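Long-range contacts in phosphoribosylaminoimidazole-succinocarboxamide synthase (Pyrococcus horikoshii, PDB 4O81), which catalyses the ATP-dependent ligation of L-aspartate to carboxyaminoimidazole ribonucleotide, forming SAICAR, ADP and phosphate in de novo purine biosynthesis: residues Glu89-Asn94 and Ile116-Tyr121; Arg93-Gly98 and Gly168-Asp173; Asp173-Phe178 and Pro194-Phe199. All coordinates share one frame; numbering follows the deposited sequence.

The three contacts follow one another across a single antiparallel sheet. Contact 1 pairs strand 84-93 with strand 111-121. Contact 2 begins where strand 84-93 ends, sharing R93 and N94 with contact 1, and joins the loop that follows to strand 169-180. Contact 3 comes last along the chain and continues from D173, pairing strand 169-180 with strand 197-201. The centres of contacts 1 and 2 are about 12 Å apart, and contact 3 lies about 10 Å from each. All three border the same AMP, so residues far apart in sequence, R93, D173 and R198, converge on one nucleotide. Its position is consistent with the CAIR site of relatives.

Contact 1 (Glu89-Asn94 and Ile116-Tyr121); sequences EVVVRN and IVELYY. With CD (cadmium ion), chain H; CD (cadmium ion), chain E; AMP (adenosine monophosphate), chain K.
E118 OE1 is gripped by two donors that reach it from opposite faces of its carboxylate. R93 NH1 forms a salt bridge with it at 2.8 Å, on the syn side and close to the guanidinium plane, while Y120 OH, at 2.7 Å from E118 OE1, comes in from well above the carboxylate plane. Glutamate suits this place because its chain, extended beyond CG, reaches across to R93 on the neighbouring strand. The bend in R93 at chi3 (79°) turns the guanidinium edge to the AMP phosphate, where R93 NH2 meets O2P at 2.6 Å and NH1 bonds O1P; S99 adds a further bond to the nucleotide. In relatives the corresponding arginine binds the CAIR phosphate, and this one probably does the same. These side chains share one face of the antiparallel strand segments 89-93 and 116-121, which run at 159°. E89 with Y120, V91 with E118 and R93 with I116 are hydrogen-bonded pairs. On that same face V91 CG2 packs against Y120 CE2 at 3.8 Å, a small branched residue leaving room for the ring. The other face is apolar: V90 CG1 meets V117 CG1 at 3.9 Å, beneath helix 143-165. The E89 carboxylate, its chain extended beyond CG, binds one cadmium ion through OE1 at 2.3 Å, alongside AMP N7 and a water; OE2 binds a second, shared with D128.

Contact 2 (Arg93-Gly98 and Gly168-Asp173); sequences RNVVAG and GIILVD. With AMP (adenosine monophosphate), chain K.
R93 and D173 form the last antiparallel non-hydrogen-bonded pair before the chain turns away at N94, their side chains running alongside each other toward the AMP site with guanidinium and carboxylate planes 76° apart. They make a long, weak ion pair, R93 NH2 to D173 OD2 at 3.4 Å. A water ties them more closely, accepting from R93 NE at 2.8 Å and lying 2.7 Å from D173 OD2, with V95 O also beside it. The other carboxylate oxygen, D173 OD1, takes the ribose O3' of AMP at 2.5 Å, so aspartate serves sugar and arginine at once; a chi1 of 52° turns one oxygen to each. G98 passes beside the phosphate with positive phi, and a side chain there would run into O2P. Behind this first shell V172 O holds the corner by accepting from two successive amides, N94 N at 2.9 Å and V95 N at 3.1 Å. Asparagine adds a side-chain bond: N94 ND2 reaches L171 O at 3.0 Å from above the carbonyl plane, and also bonds N157. Small apolar groups fill the rest, A97 CB meeting V172 CG1 at 3.6 Å and V95 CG2 touching I170 CG2 where the two side chains cross at about a right angle. L171 packs on N157 and L160 of helix 143-165, and V172 on R198 and W200 of strand 197-201.

Contact 3 (Asp173-Phe178 and Pro194-Phe199); sequences DFKLEF and PDTCRF. With AMP (adenosine monophosphate), chain K; AMP (adenosine monophosphate), chain J.
K175 N donates to T196 O at 2.9 Å, and R198 N to D173 O at 2.8 Å, zipping strand 169-180 to strand 197-201 as antiparallel neighbours in the sheet that carries AMP. Between these bonds F174 and C197 form a non-hydrogen-bonded pair whose small cysteine lets F174 CB approach SG to 3.6 Å. R198 has every guanidinium nitrogen engaged. NH1 bonds D173 OD2 at 2.7 Å and AMP O2P at 2.9 Å, both near the guanidinium plane; NH2 adds a weak bond to O2P, and NE is bridged to D211. An alanine here would take away this guanidinium and is likely to leave D173 OD2 and the phosphate each short of a positive partner. The ammonium of K175 is likewise satisfied, by E177 OE2 at 2.7 Å and by D190, while its methylenes lie over one face of the adenine, CE 3.5 Å from AMP C2. E177 then uses OE1 to accept O2' of a second AMP. T196 OG1 accepts from S193 N and touches, at 2.6 Å, a water that donates to K175 O.

Contact 1 (Glu89-Asn94 and Ile116-Tyr121)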
loop_
_atom_site.group_PDB
_atom_site.type_symbol
_atom_site.label_atom_id
_atom_site.label_comp_id
_atom_site.label_asym_id
_atom_site.label_seq_id
_atom_site.Cartn_x
_atom_site.Cartn_y
_atom_site.Cartn_z
ATOM N N GLU A 89 -14.778 -14.456 11.961
ATOM C CA GLU A 89 -14.668 -13.750 10.689
ATOM C C GLU A 89 -13.901 -12.460 10.976
ATOM O O GLU A 89 -14.293 -11.681 11.845
ATOM C CB GLU A 89 -16.037 -13.441 10.102
ATOM C CG GLU A 89 -16.882 -14.675 9.841
ATOM C CD GLU A 89 -18.268 -14.353 9.300
ATOM O OE1 GLU A 89 -18.723 -13.187 9.416
ATOM O OE2 GLU A 89 -18.907 -15.285 8.766
ATOM N N VAL A 90 -12.785 -12.269 10.277
ATOM C CA VAL A 90 -11.970 -11.073 10.435
ATOM C C VAL A 90 -12.211 -10.199 9.217
ATOM O O VAL A 90 -11.807 -10.542 8.109
ATOM C CB VAL A 90 -10.475 -11.420 10.625
ATOM C CG1 VAL A 90 -9.644 -10.165 10.842
ATOM C CG2 VAL A 90 -10.297 -12.416 11.782
ATOM N N VAL A 91 -12.891 -9.074 9.440
ATOM C CA VAL A 91 -13.275 -8.162 8.374
ATOM C C VAL A 91 -12.390 -6.916 8.338
ATOM O O VAL A 91 -12.191 -6.248 9.356
ATOM C CB VAL A 91 -14.778 -7.776 8.477
ATOM C CG1 VAL A 91 -15.139 -6.660 7.509
ATOM C CG2 VAL A 91 -15.665 -8.993 8.227
ATOM N N VAL A 92 -11.842 -6.614 7.165
ATOM C CA VAL A 92 -11.047 -5.407 7.004
ATOM C C VAL A 92 -11.784 -4.490 6.035
ATOM O O VAL A 92 -12.281 -4.955 4.987
ATOM C CB VAL A 92 -9.617 -5.673 6.489
ATOM C CG1 VAL A 92 -8.804 -4.374 6.467
ATOM C CG2 VAL A 92 -8.920 -6.713 7.340
ATOM N N ARG A 93 -11.850 -3.203 6.396
ATOM C CA ARG A 93 -12.647 -2.225 5.657
ATOM C C ARG A 93 -11.821 -0.996 5.297
ATOM O O ARG A 93 -11.214 -0.364 6.170
ATOM C CB ARG A 93 -13.905 -1.834 6.457
ATOM C CG ARG A 93 -14.550 -3.029 7.170
ATOM C CD ARG A 93 -15.877 -2.708 7.853
ATOM N NE ARG A 93 -16.956 -2.671 6.884
ATOM C CZ ARG A 93 -18.039 -3.450 6.887
ATOM N NH1 ARG A 93 -18.265 -4.329 7.850
ATOM N NH2 ARG A 93 -18.928 -3.316 5.909
ATOM N N ASN A 94 -11.807 -0.661 4.003
ATOM C CA ASN A 94 -11.124 0.528 3.507
ATOM C C ASN A 94 -12.100 1.638 3.131
ATOM O O ASN A 94 -11.768 2.813 3.205
ATOM C CB ASN A 94 -10.272 0.169 2.288
ATOM C CG ASN A 94 -9.216 -0.848 2.617
ATOM O OD1 ASN A 94 -8.411 -0.611 3.507
ATOM N ND2 ASN A 94 -9.238 -2.006 1.942
ATOM N N ILE A 116 -10.090 -0.340 8.866
ATOM C CA ILE A 116 -10.793 -0.733 10.081
ATOM C C ILE A 116 -10.841 -2.259 10.129
ATOM O O ILE A 116 -11.212 -2.887 9.140
ATOM C CB ILE A 116 -12.225 -0.150 10.091
ATOM C CG1 ILE A 116 -12.178 1.362 10.362
ATOM C CG2 ILE A 116 -13.124 -0.871 11.101
ATOM C CD1 ILE A 116 -13.558 2.007 10.455
ATOM N N VAL A 117 -10.452 -2.846 11.267
ATOM C CA VAL A 117 -10.574 -4.297 11.464
ATOM C C VAL A 117 -11.736 -4.548 12.422
ATOM O O VAL A 117 -11.773 -3.995 13.538
ATOM C CB VAL A 117 -9.298 -4.943 12.057
ATOM C CG1 VAL A 117 -9.456 -6.464 12.105
ATOM C CG2 VAL A 117 -8.048 -4.556 11.271
ATOM N N GLU A 118 -12.694 -5.356 11.973
ATOM C CA GLU A 118 -13.783 -5.838 12.826
ATOM C C GLU A 118 -13.691 -7.360 13.025
ATOM O O GLU A 118 -13.347 -8.091 12.083
ATOM C CB GLU A 118 -15.144 -5.491 12.214
ATOM C CG GLU A 118 -15.416 -3.999 12.068
ATOM C CD GLU A 118 -16.572 -3.697 11.121
ATOM O OE1 GLU A 118 -17.087 -4.607 10.402
ATOM O OE2 GLU A 118 -16.971 -2.522 11.089
ATOM N N LEU A 119 -13.996 -7.810 14.244
ATOM C CA LEU A 119 -14.043 -9.241 14.595
ATOM C C LEU A 119 -15.480 -9.682 14.754
ATOM O O LEU A 119 -16.278 -9.002 15.407
ATOM C CB LEU A 119 -13.303 -9.532 15.905
ATOM C CG LEU A 119 -11.842 -9.097 16.026
ATOM C CD1 LEU A 119 -11.323 -9.299 17.433
ATOM C CD2 LEU A 119 -10.949 -9.827 15.036
ATOM N N TYR A 120 -15.808 -10.816 14.148
ATOM C CA TYR A 120 -17.129 -11.395 14.280
ATOM C C TYR A 120 -16.992 -12.817 14.765
ATOM O O TYR A 120 -16.135 -13.579 14.296
ATOM C CB TYR A 120 -17.884 -11.381 12.949
ATOM C CG TYR A 120 -18.214 -9.984 12.463
ATOM C CD1 TYR A 120 -19.441 -9.400 12.759
ATOM C CD2 TYR A 120 -17.274 -9.232 11.738
ATOM C CE1 TYR A 120 -19.756 -8.122 12.320
ATOM C CE2 TYR A 120 -17.578 -7.953 11.288
ATOM C CZ TYR A 120 -18.816 -7.407 11.578
ATOM O OH TYR A 120 -19.113 -6.134 11.171
ATOM N N TYR A 121 -17.849 -13.169 15.712
ATOM C CA TYR A 121 -17.899 -14.518 16.219
ATOM C C TYR A 121 -18.656 -15.375 15.198
ATOM O O TYR A 121 -19.809 -15.094 14.859
ATOM C CB TYR A 121 -18.574 -14.530 17.587
ATOM C CG TYR A 121 -18.881 -15.897 18.150
ATOM C CD1 TYR A 121 -17.977 -16.969 18.024
ATOM C CD2 TYR A 121 -20.061 -16.114 18.833
ATOM C CE1 TYR A 121 -18.267 -18.214 18.554
ATOM C CE2 TYR A 121 -20.352 -17.349 19.379
ATOM C CZ TYR A 121 -19.456 -18.389 19.237
ATOM O OH TYR A 121 -19.772 -19.604 19.787
HETATM CD CD CD H . -20.308 -11.778 8.607
HETATM CD CD CD E . -21.116 -16.769 8.820
HETATM P P AMP K . -20.848 -6.486 5.992
HETATM O O1P AMP K . -20.496 -6.603 7.465
HETATM O O2P AMP K . -20.806 -5.079 5.460
HETATM O O3P AMP K . -22.110 -7.192 5.584
HETATM O "O5'" AMP K . -19.676 -7.331 5.233
HETATM C "C5'" AMP K . -18.307 -6.885 5.146
HETATM C "C4'" AMP K . -17.425 -7.670 4.151
HETATM O "O4'" AMP K . -17.066 -8.952 4.660
HETATM C "C3'" AMP K . -18.050 -7.947 2.781
HETATM O "O3'" AMP K . -17.024 -7.958 1.777
HETATM C "C2'" AMP K . -18.599 -9.347 2.899
HETATM O "O2'" AMP K . -18.651 -10.003 1.627
HETATM C "C1'" AMP K . -17.607 -10.005 3.850
HETATM N N9 AMP K . -18.303 -11.022 4.674
HETATM C C8 AMP K . -18.833 -10.830 5.899
HETATM N N7 AMP K . -19.398 -11.974 6.365
HETATM C C5 AMP K . -19.246 -12.924 5.437
HETATM C C6 AMP K . -19.613 -14.360 5.292
HETATM N N6 AMP K . -20.285 -15.020 6.268
HETATM N N1 AMP K . -19.244 -14.979 4.139
HETATM C C2 AMP K . -18.580 -14.332 3.154
HETATM N N3 AMP K . -18.218 -13.034 3.229
HETATM C C4 AMP K . -18.515 -12.291 4.318
HETATM O O HOH W 1 -19.342 -9.453 8.784
#

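Contact 2 (Arg93-Gly98 and Gly168-Asp173)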
loop_
_atom_site.group_PDB
_atom_site.type_symbol
_atom_site.label_atom_id
_atom_site.label_comp_id
_atom_site.label_asym_id
_atom_site.label_seq_id
_atom_site.Cartn_x
_atom_site.Cartn_y
_atom_site.Cartn_z
ATOM N N ARG A 93 -11.850 -3.203 6.396
ATOM C CA ARG A 93 -12.647 -2.225 5.657
ATOM C C ARG A 93 -11.821 -0.996 5.297
ATOM O O ARG A 93 -11.214 -0.364 6.170
ATOM C CB ARG A 93 -13.905 -1.834 6.457
ATOM C CG ARG A 93 -14.550 -3.029 7.170
ATOM C CD ARG A 93 -15.877 -2.708 7.853
ATOM N NE ARG A 93 -16.956 -2.671 6.884
ATOM C CZ ARG A 93 -18.039 -3.450 6.887
ATOM N NH1 ARG A 93 -18.265 -4.329 7.850
ATOM N NH2 ARG A 93 -18.928 -3.316 5.909
ATOM N N ASN A 94 -11.807 -0.661 4.003
ATOM C CA ASN A 94 -11.124 0.528 3.507
ATOM C C ASN A 94 -12.100 1.638 3.131
ATOM O O ASN A 94 -11.768 2.813 3.205
ATOM C CB ASN A 94 -10.272 0.169 2.288
ATOM C CG ASN A 94 -9.216 -0.848 2.617
ATOM O OD1 ASN A 94 -8.411 -0.611 3.507
ATOM N ND2 ASN A 94 -9.238 -2.006 1.942
ATOM N N VAL A 95 -13.285 1.237 2.680
ATOM C CA VAL A 95 -14.310 2.161 2.185
ATOM C C VAL A 95 -15.628 1.794 2.868
ATOM O O VAL A 95 -15.935 0.621 2.981
ATOM C CB VAL A 95 -14.443 2.018 0.640
ATOM C CG1 VAL A 95 -15.644 2.780 0.115
ATOM C CG2 VAL A 95 -13.165 2.466 -0.060
ATOM N N VAL A 96 -16.401 2.787 3.302
ATOM C CA VAL A 96 -17.695 2.566 3.974
ATOM C C VAL A 96 -18.700 1.887 3.023
ATOM O O VAL A 96 -18.955 2.373 1.925
ATOM C CB VAL A 96 -18.284 3.893 4.548
ATOM C CG1 VAL A 96 -19.694 3.690 5.128
ATOM C CG2 VAL A 96 -17.357 4.507 5.594
ATOM N N ALA A 97 -19.232 0.749 3.446
ATOM C CA ALA A 97 -20.239 -0.002 2.687
ATOM C C ALA A 97 -20.903 -0.992 3.632
ATOM O O ALA A 97 -20.408 -1.215 4.750
ATOM C CB ALA A 97 -19.605 -0.737 1.502
ATOM N N GLY A 98 -22.011 -1.583 3.189
ATOM C CA GLY A 98 -22.741 -2.606 3.964
ATOM C C GLY A 98 -22.982 -2.182 5.404
ATOM O O GLY A 98 -23.383 -1.038 5.650
ATOM N N GLY A 168 -7.438 -0.832 -11.467
ATOM C CA GLY A 168 -8.687 -0.053 -11.419
ATOM C C GLY A 168 -9.805 -0.666 -10.585
ATOM O O GLY A 168 -10.986 -0.452 -10.884
ATOM N N ILE A 169 -9.436 -1.422 -9.542
ATOM C CA ILE A 169 -10.402 -2.076 -8.645
ATOM C C ILE A 169 -10.191 -1.622 -7.200
ATOM O O ILE A 169 -9.087 -1.756 -6.660
ATOM C CB ILE A 169 -10.307 -3.629 -8.707
ATOM C CG1 ILE A 169 -10.627 -4.160 -10.111
ATOM C CG2 ILE A 169 -11.242 -4.270 -7.678
ATOM C CD1 ILE A 169 -10.164 -5.587 -10.346
ATOM N N ILE A 170 -11.250 -1.078 -6.591
ATOM C CA ILE A 170 -11.249 -0.695 -5.187
ATOM C C ILE A 170 -11.555 -1.907 -4.306
ATOM O O ILE A 170 -12.623 -2.549 -4.439
ATOM C CB ILE A 170 -12.282 0.417 -4.903
ATOM C CG1 ILE A 170 -12.010 1.632 -5.786
ATOM C CG2 ILE A 170 -12.276 0.812 -3.419
ATOM C CD1 ILE A 170 -13.169 2.611 -5.879
ATOM N N LEU A 171 -10.623 -2.239 -3.415
ATOM C CA LEU A 171 -10.937 -3.213 -2.359
ATOM C C LEU A 171 -11.680 -2.485 -1.260
ATOM O O LEU A 171 -11.068 -1.794 -0.438
ATOM C CB LEU A 171 -9.676 -3.862 -1.795
ATOM C CG LEU A 171 -9.800 -4.943 -0.711
ATOM C CD1 LEU A 171 -10.610 -6.140 -1.196
ATOM C CD2 LEU A 171 -8.400 -5.386 -0.312
ATOM N N VAL A 172 -13.002 -2.627 -1.263
ATOM C CA VAL A 172 -13.880 -1.882 -0.353
ATOM C C VAL A 172 -13.807 -2.481 1.060
ATOM O O VAL A 172 -13.553 -1.769 2.032
ATOM C CB VAL A 172 -15.337 -1.829 -0.914
ATOM C CG1 VAL A 172 -16.334 -1.369 0.148
ATOM C CG2 VAL A 172 -15.382 -0.892 -2.134
ATOM N N ASP A 173 -14.014 -3.796 1.161
ATOM C CA ASP A 173 -13.842 -4.531 2.412
ATOM C C ASP A 173 -13.739 -6.013 2.060
ATOM O O ASP A 173 -13.914 -6.387 0.885
ATOM C CB ASP A 173 -14.992 -4.259 3.402
ATOM C CG ASP A 173 -16.367 -4.486 2.784
ATOM O OD1 ASP A 173 -16.555 -5.502 2.120
ATOM O OD2 ASP A 173 -17.258 -3.644 2.957
HETATM P P AMP K . -20.848 -6.486 5.992
HETATM O O1P AMP K . -20.496 -6.603 7.465
HETATM O O2P AMP K . -20.806 -5.079 5.460
HETATM O O3P AMP K . -22.110 -7.192 5.584
HETATM O "O5'" AMP K . -19.676 -7.331 5.233
HETATM C "C5'" AMP K . -18.307 -6.885 5.146
HETATM C "C4'" AMP K . -17.425 -7.670 4.151
HETATM O "O4'" AMP K . -17.066 -8.952 4.660
HETATM C "C3'" AMP K . -18.050 -7.947 2.781
HETATM O "O3'" AMP K . -17.024 -7.958 1.777
HETATM C "C2'" AMP K . -18.599 -9.347 2.899
HETATM O "O2'" AMP K . -18.651 -10.003 1.627
HETATM C "C1'" AMP K . -17.607 -10.005 3.850
HETATM N N9 AMP K . -18.303 -11.022 4.674
HETATM C C8 AMP K . -18.833 -10.830 5.899
HETATM N N7 AMP K . -19.398 -11.974 6.365
HETATM C C5 AMP K . -19.246 -12.924 5.437
HETATM C C6 AMP K . -19.613 -14.360 5.292
HETATM N N6 AMP K . -20.285 -15.020 6.268
HETATM N N1 AMP K . -19.244 -14.979 4.139
HETATM C C2 AMP K . -18.580 -14.332 3.154
HETATM N N3 AMP K . -18.218 -13.034 3.229
HETATM C C4 AMP K . -18.515 -12.291 4.318
HETATM O O HOH W 2 -17.002 -1.369 4.418
#

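Contact 3 (Asp173-Phe178 and Pro194-Phe199)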
loop_
_atom_site.group_PDB
_atom_site.type_symbol
_atom_site.label_atom_id
_atom_site.label_comp_id
_atom_site.label_asym_id
_atom_site.label_seq_id
_atom_site.Cartn_x
_atom_site.Cartn_y
_atom_site.Cartn_z
ATOM N N ASP A 173 -14.014 -3.796 1.161
ATOM C CA ASP A 173 -13.842 -4.531 2.412
ATOM C C ASP A 173 -13.739 -6.013 2.060
ATOM O O ASP A 173 -13.914 -6.387 0.885
ATOM C CB ASP A 173 -14.992 -4.259 3.402
ATOM C CG ASP A 173 -16.367 -4.486 2.784
ATOM O OD1 ASP A 173 -16.555 -5.502 2.120
ATOM O OD2 ASP A 173 -17.258 -3.644 2.957
ATOM N N PHE A 174 -13.449 -6.847 3.048
ATOM C CA PHE A 174 -13.357 -8.296 2.834
ATOM C C PHE A 174 -13.299 -9.062 4.165
ATOM O O PHE A 174 -12.957 -8.486 5.186
ATOM C CB PHE A 174 -12.180 -8.667 1.887
ATOM C CG PHE A 174 -10.811 -8.364 2.439
ATOM C CD1 PHE A 174 -9.972 -9.396 2.843
ATOM C CD2 PHE A 174 -10.352 -7.061 2.545
ATOM C CE1 PHE A 174 -8.703 -9.137 3.345
ATOM C CE2 PHE A 174 -9.089 -6.797 3.070
ATOM C CZ PHE A 174 -8.268 -7.831 3.473
ATOM N N LYS A 175 -13.685 -10.338 4.138
ATOM C CA LYS A 175 -13.644 -11.203 5.305
ATOM C C LYS A 175 -12.537 -12.234 5.136
ATOM O O LYS A 175 -12.381 -12.798 4.066
ATOM C CB LYS A 175 -14.978 -11.946 5.521
ATOM C CG LYS A 175 -14.896 -13.052 6.586
ATOM C CD LYS A 175 -15.757 -14.294 6.337
ATOM C CE LYS A 175 -15.607 -14.909 4.951
ATOM N NZ LYS A 175 -15.144 -16.324 4.985
ATOM N N LEU A 176 -11.787 -12.461 6.206
ATOM C CA LEU A 176 -10.749 -13.491 6.251
ATOM C C LEU A 176 -11.057 -14.438 7.380
ATOM O O LEU A 176 -11.747 -14.062 8.335
ATOM C CB LEU A 176 -9.373 -12.880 6.513
ATOM C CG LEU A 176 -8.792 -11.936 5.470
ATOM C CD1 LEU A 176 -7.446 -11.411 5.961
ATOM C CD2 LEU A 176 -8.674 -12.643 4.114
ATOM N N GLU A 177 -10.554 -15.664 7.256
ATOM C CA GLU A 177 -10.581 -16.630 8.343
ATOM C C GLU A 177 -9.176 -17.173 8.589
ATOM O O GLU A 177 -8.336 -17.203 7.667
ATOM C CB GLU A 177 -11.595 -17.746 8.058
ATOM C CG GLU A 177 -13.011 -17.196 7.891
ATOM C CD GLU A 177 -14.087 -18.252 7.700
ATOM O OE1 GLU A 177 -13.878 -19.437 8.045
ATOM O OE2 GLU A 177 -15.177 -17.883 7.228
ATOM N N PHE A 178 -8.927 -17.566 9.840
ATOM C CA PHE A 178 -7.615 -18.027 10.266
ATOM C C PHE A 178 -7.730 -19.303 11.078
ATOM O O PHE A 178 -8.760 -19.559 11.723
ATOM C CB PHE A 178 -6.908 -16.963 11.124
ATOM C CG PHE A 178 -6.492 -15.730 10.362
ATOM C CD1 PHE A 178 -5.233 -15.650 9.764
ATOM C CD2 PHE A 178 -7.348 -14.641 10.264
ATOM C CE1 PHE A 178 -4.844 -14.511 9.075
ATOM C CE2 PHE A 178 -6.955 -13.493 9.585
ATOM C CZ PHE A 178 -5.704 -13.438 8.983
ATOM N N PRO A 194 -14.740 -12.935 -4.965
ATOM C CA PRO A 194 -15.822 -11.959 -4.963
ATOM C C PRO A 194 -17.015 -12.388 -4.092
ATOM O O PRO A 194 -17.923 -11.587 -3.881
ATOM C CB PRO A 194 -16.232 -11.872 -6.449
ATOM C CG PRO A 194 -15.054 -12.387 -7.211
ATOM C CD PRO A 194 -14.420 -13.408 -6.326
ATOM N N ASP A 195 -17.015 -13.621 -3.593
ATOM C CA ASP A 195 -18.002 -14.031 -2.594
ATOM C C ASP A 195 -17.694 -13.426 -1.218
ATOM O O ASP A 195 -18.606 -13.195 -0.427
ATOM C CB ASP A 195 -18.095 -15.561 -2.474
ATOM C CG ASP A 195 -19.032 -16.197 -3.511
ATOM O OD1 ASP A 195 -19.400 -17.369 -3.299
ATOM O OD2 ASP A 195 -19.390 -15.562 -4.539
ATOM N N THR A 196 -16.415 -13.171 -0.947
ATOM C CA THR A 196 -15.967 -12.789 0.399
ATOM C C THR A 196 -15.293 -11.411 0.466
ATOM O O THR A 196 -14.734 -11.038 1.509
ATOM C CB THR A 196 -14.986 -13.827 0.963
ATOM O OG1 THR A 196 -13.848 -13.897 0.101
ATOM C CG2 THR A 196 -15.643 -15.208 1.082
ATOM N N CYS A 197 -15.333 -10.685 -0.652
ATOM C CA CYS A 197 -14.787 -9.322 -0.766
ATOM C C CYS A 197 -15.801 -8.417 -1.447
ATOM O O CYS A 197 -16.608 -8.889 -2.253
ATOM C CB CYS A 197 -13.529 -9.293 -1.650
ATOM S SG CYS A 197 -12.160 -10.403 -1.270
ATOM N N ARG A 198 -15.750 -7.122 -1.147
ATOM C CA ARG A 198 -16.411 -6.132 -1.978
ATOM C C ARG A 198 -15.369 -5.493 -2.873
ATOM O O ARG A 198 -14.397 -4.887 -2.389
ATOM C CB ARG A 198 -17.144 -5.047 -1.174
ATOM C CG ARG A 198 -18.444 -5.521 -0.539
ATOM C CD ARG A 198 -19.307 -4.357 -0.055
ATOM N NE ARG A 198 -20.540 -4.852 0.559
ATOM C CZ ARG A 198 -20.720 -5.040 1.868
ATOM N NH1 ARG A 198 -19.762 -4.743 2.746
ATOM N NH2 ARG A 198 -21.885 -5.508 2.303
ATOM N N PHE A 199 -15.594 -5.627 -4.181
ATOM C CA PHE A 199 -14.737 -5.021 -5.192
ATOM C C PHE A 199 -15.567 -4.035 -5.991
ATOM O O PHE A 199 -16.640 -4.409 -6.513
ATOM C CB PHE A 199 -14.230 -6.058 -6.183
ATOM C CG PHE A 199 -13.431 -7.184 -5.596
ATOM C CD1 PHE A 199 -12.332 -6.951 -4.770
ATOM C CD2 PHE A 199 -13.731 -8.502 -5.958
ATOM C CE1 PHE A 199 -11.574 -8.004 -4.292
ATOM C CE2 PHE A 199 -12.975 -9.560 -5.483
ATOM C CZ PHE A 199 -11.889 -9.306 -4.650
HETATM P P AMP K . -20.848 -6.486 5.992
HETATM O O1P AMP K . -20.496 -6.603 7.465
HETATM O O2P AMP K . -20.806 -5.079 5.460
HETATM O O3P AMP K . -22.110 -7.192 5.584
HETATM O "O5'" AMP K . -19.676 -7.331 5.233
HETATM C "C5'" AMP K . -18.307 -6.885 5.146
HETATM C "C4'" AMP K . -17.425 -7.670 4.151
HETATM O "O4'" AMP K . -17.066 -8.952 4.660
HETATM C "C3'" AMP K . -18.050 -7.947 2.781
HETATM O "O3'" AMP K . -17.024 -7.958 1.777
HETATM C "C2'" AMP K . -18.599 -9.347 2.899
HETATM O "O2'" AMP K . -18.651 -10.003 1.627
HETATM C "C1'" AMP K . -17.607 -10.005 3.850
HETATM N N9 AMP K . -18.303 -11.022 4.674
HETATM C C8 AMP K . -18.833 -10.830 5.899
HETATM N N7 AMP K . -19.398 -11.974 6.365
HETATM C C5 AMP K . -19.246 -12.924 5.437
HETATM C C6 AMP K . -19.613 -14.360 5.292
HETATM N N6 AMP K . -20.285 -15.020 6.268
HETATM N N1 AMP K . -19.244 -14.979 4.139
HETATM C C2 AMP K . -18.580 -14.332 3.154
HETATM N N3 AMP K . -18.218 -13.034 3.229
HETATM C C4 AMP K . -18.515 -12.291 4.318
HETATM P P AMP J . -18.445 -22.989 3.753
HETATM O O1P AMP J . -18.401 -23.021 2.247
HETATM O O2P AMP J . -19.006 -24.252 4.370
HETATM O O3P AMP J . -19.054 -21.740 4.346
HETATM O "O5'" AMP J . -16.906 -22.927 4.232
HETATM C "C5'" AMP J . -16.112 -24.102 4.421
HETATM C "C4'" AMP J . -15.760 -24.353 5.889
HETATM O "O4'" AMP J . -14.407 -24.820 6.008
HETATM C "C3'" AMP J . -15.848 -23.127 6.791
HETATM O "O3'" AMP J . -16.425 -23.556 8.025
HETATM C "C2'" AMP J . -14.408 -22.732 7.048
HETATM O "O2'" AMP J . -14.231 -22.128 8.330
HETATM C "C1'" AMP J . -13.703 -24.072 6.999
HETATM N N9 AMP J . -12.283 -23.977 6.606
HETATM C C8 AMP J . -11.768 -23.134 5.695
HETATM N N7 AMP J . -10.451 -23.333 5.565
HETATM C C5 AMP J . -10.101 -24.337 6.389
HETATM C C6 AMP J . -8.856 -25.062 6.736
HETATM N N6 AMP J . -7.691 -24.724 6.160
HETATM N N1 AMP J . -8.914 -26.052 7.664
HETATM C C2 AMP J . -10.073 -26.401 8.253
HETATM N N3 AMP J . -11.243 -25.790 7.980
HETATM C C4 AMP J . -11.316 -24.765 7.079
HETATM O O HOH W 3 -11.782 -12.750 1.192
#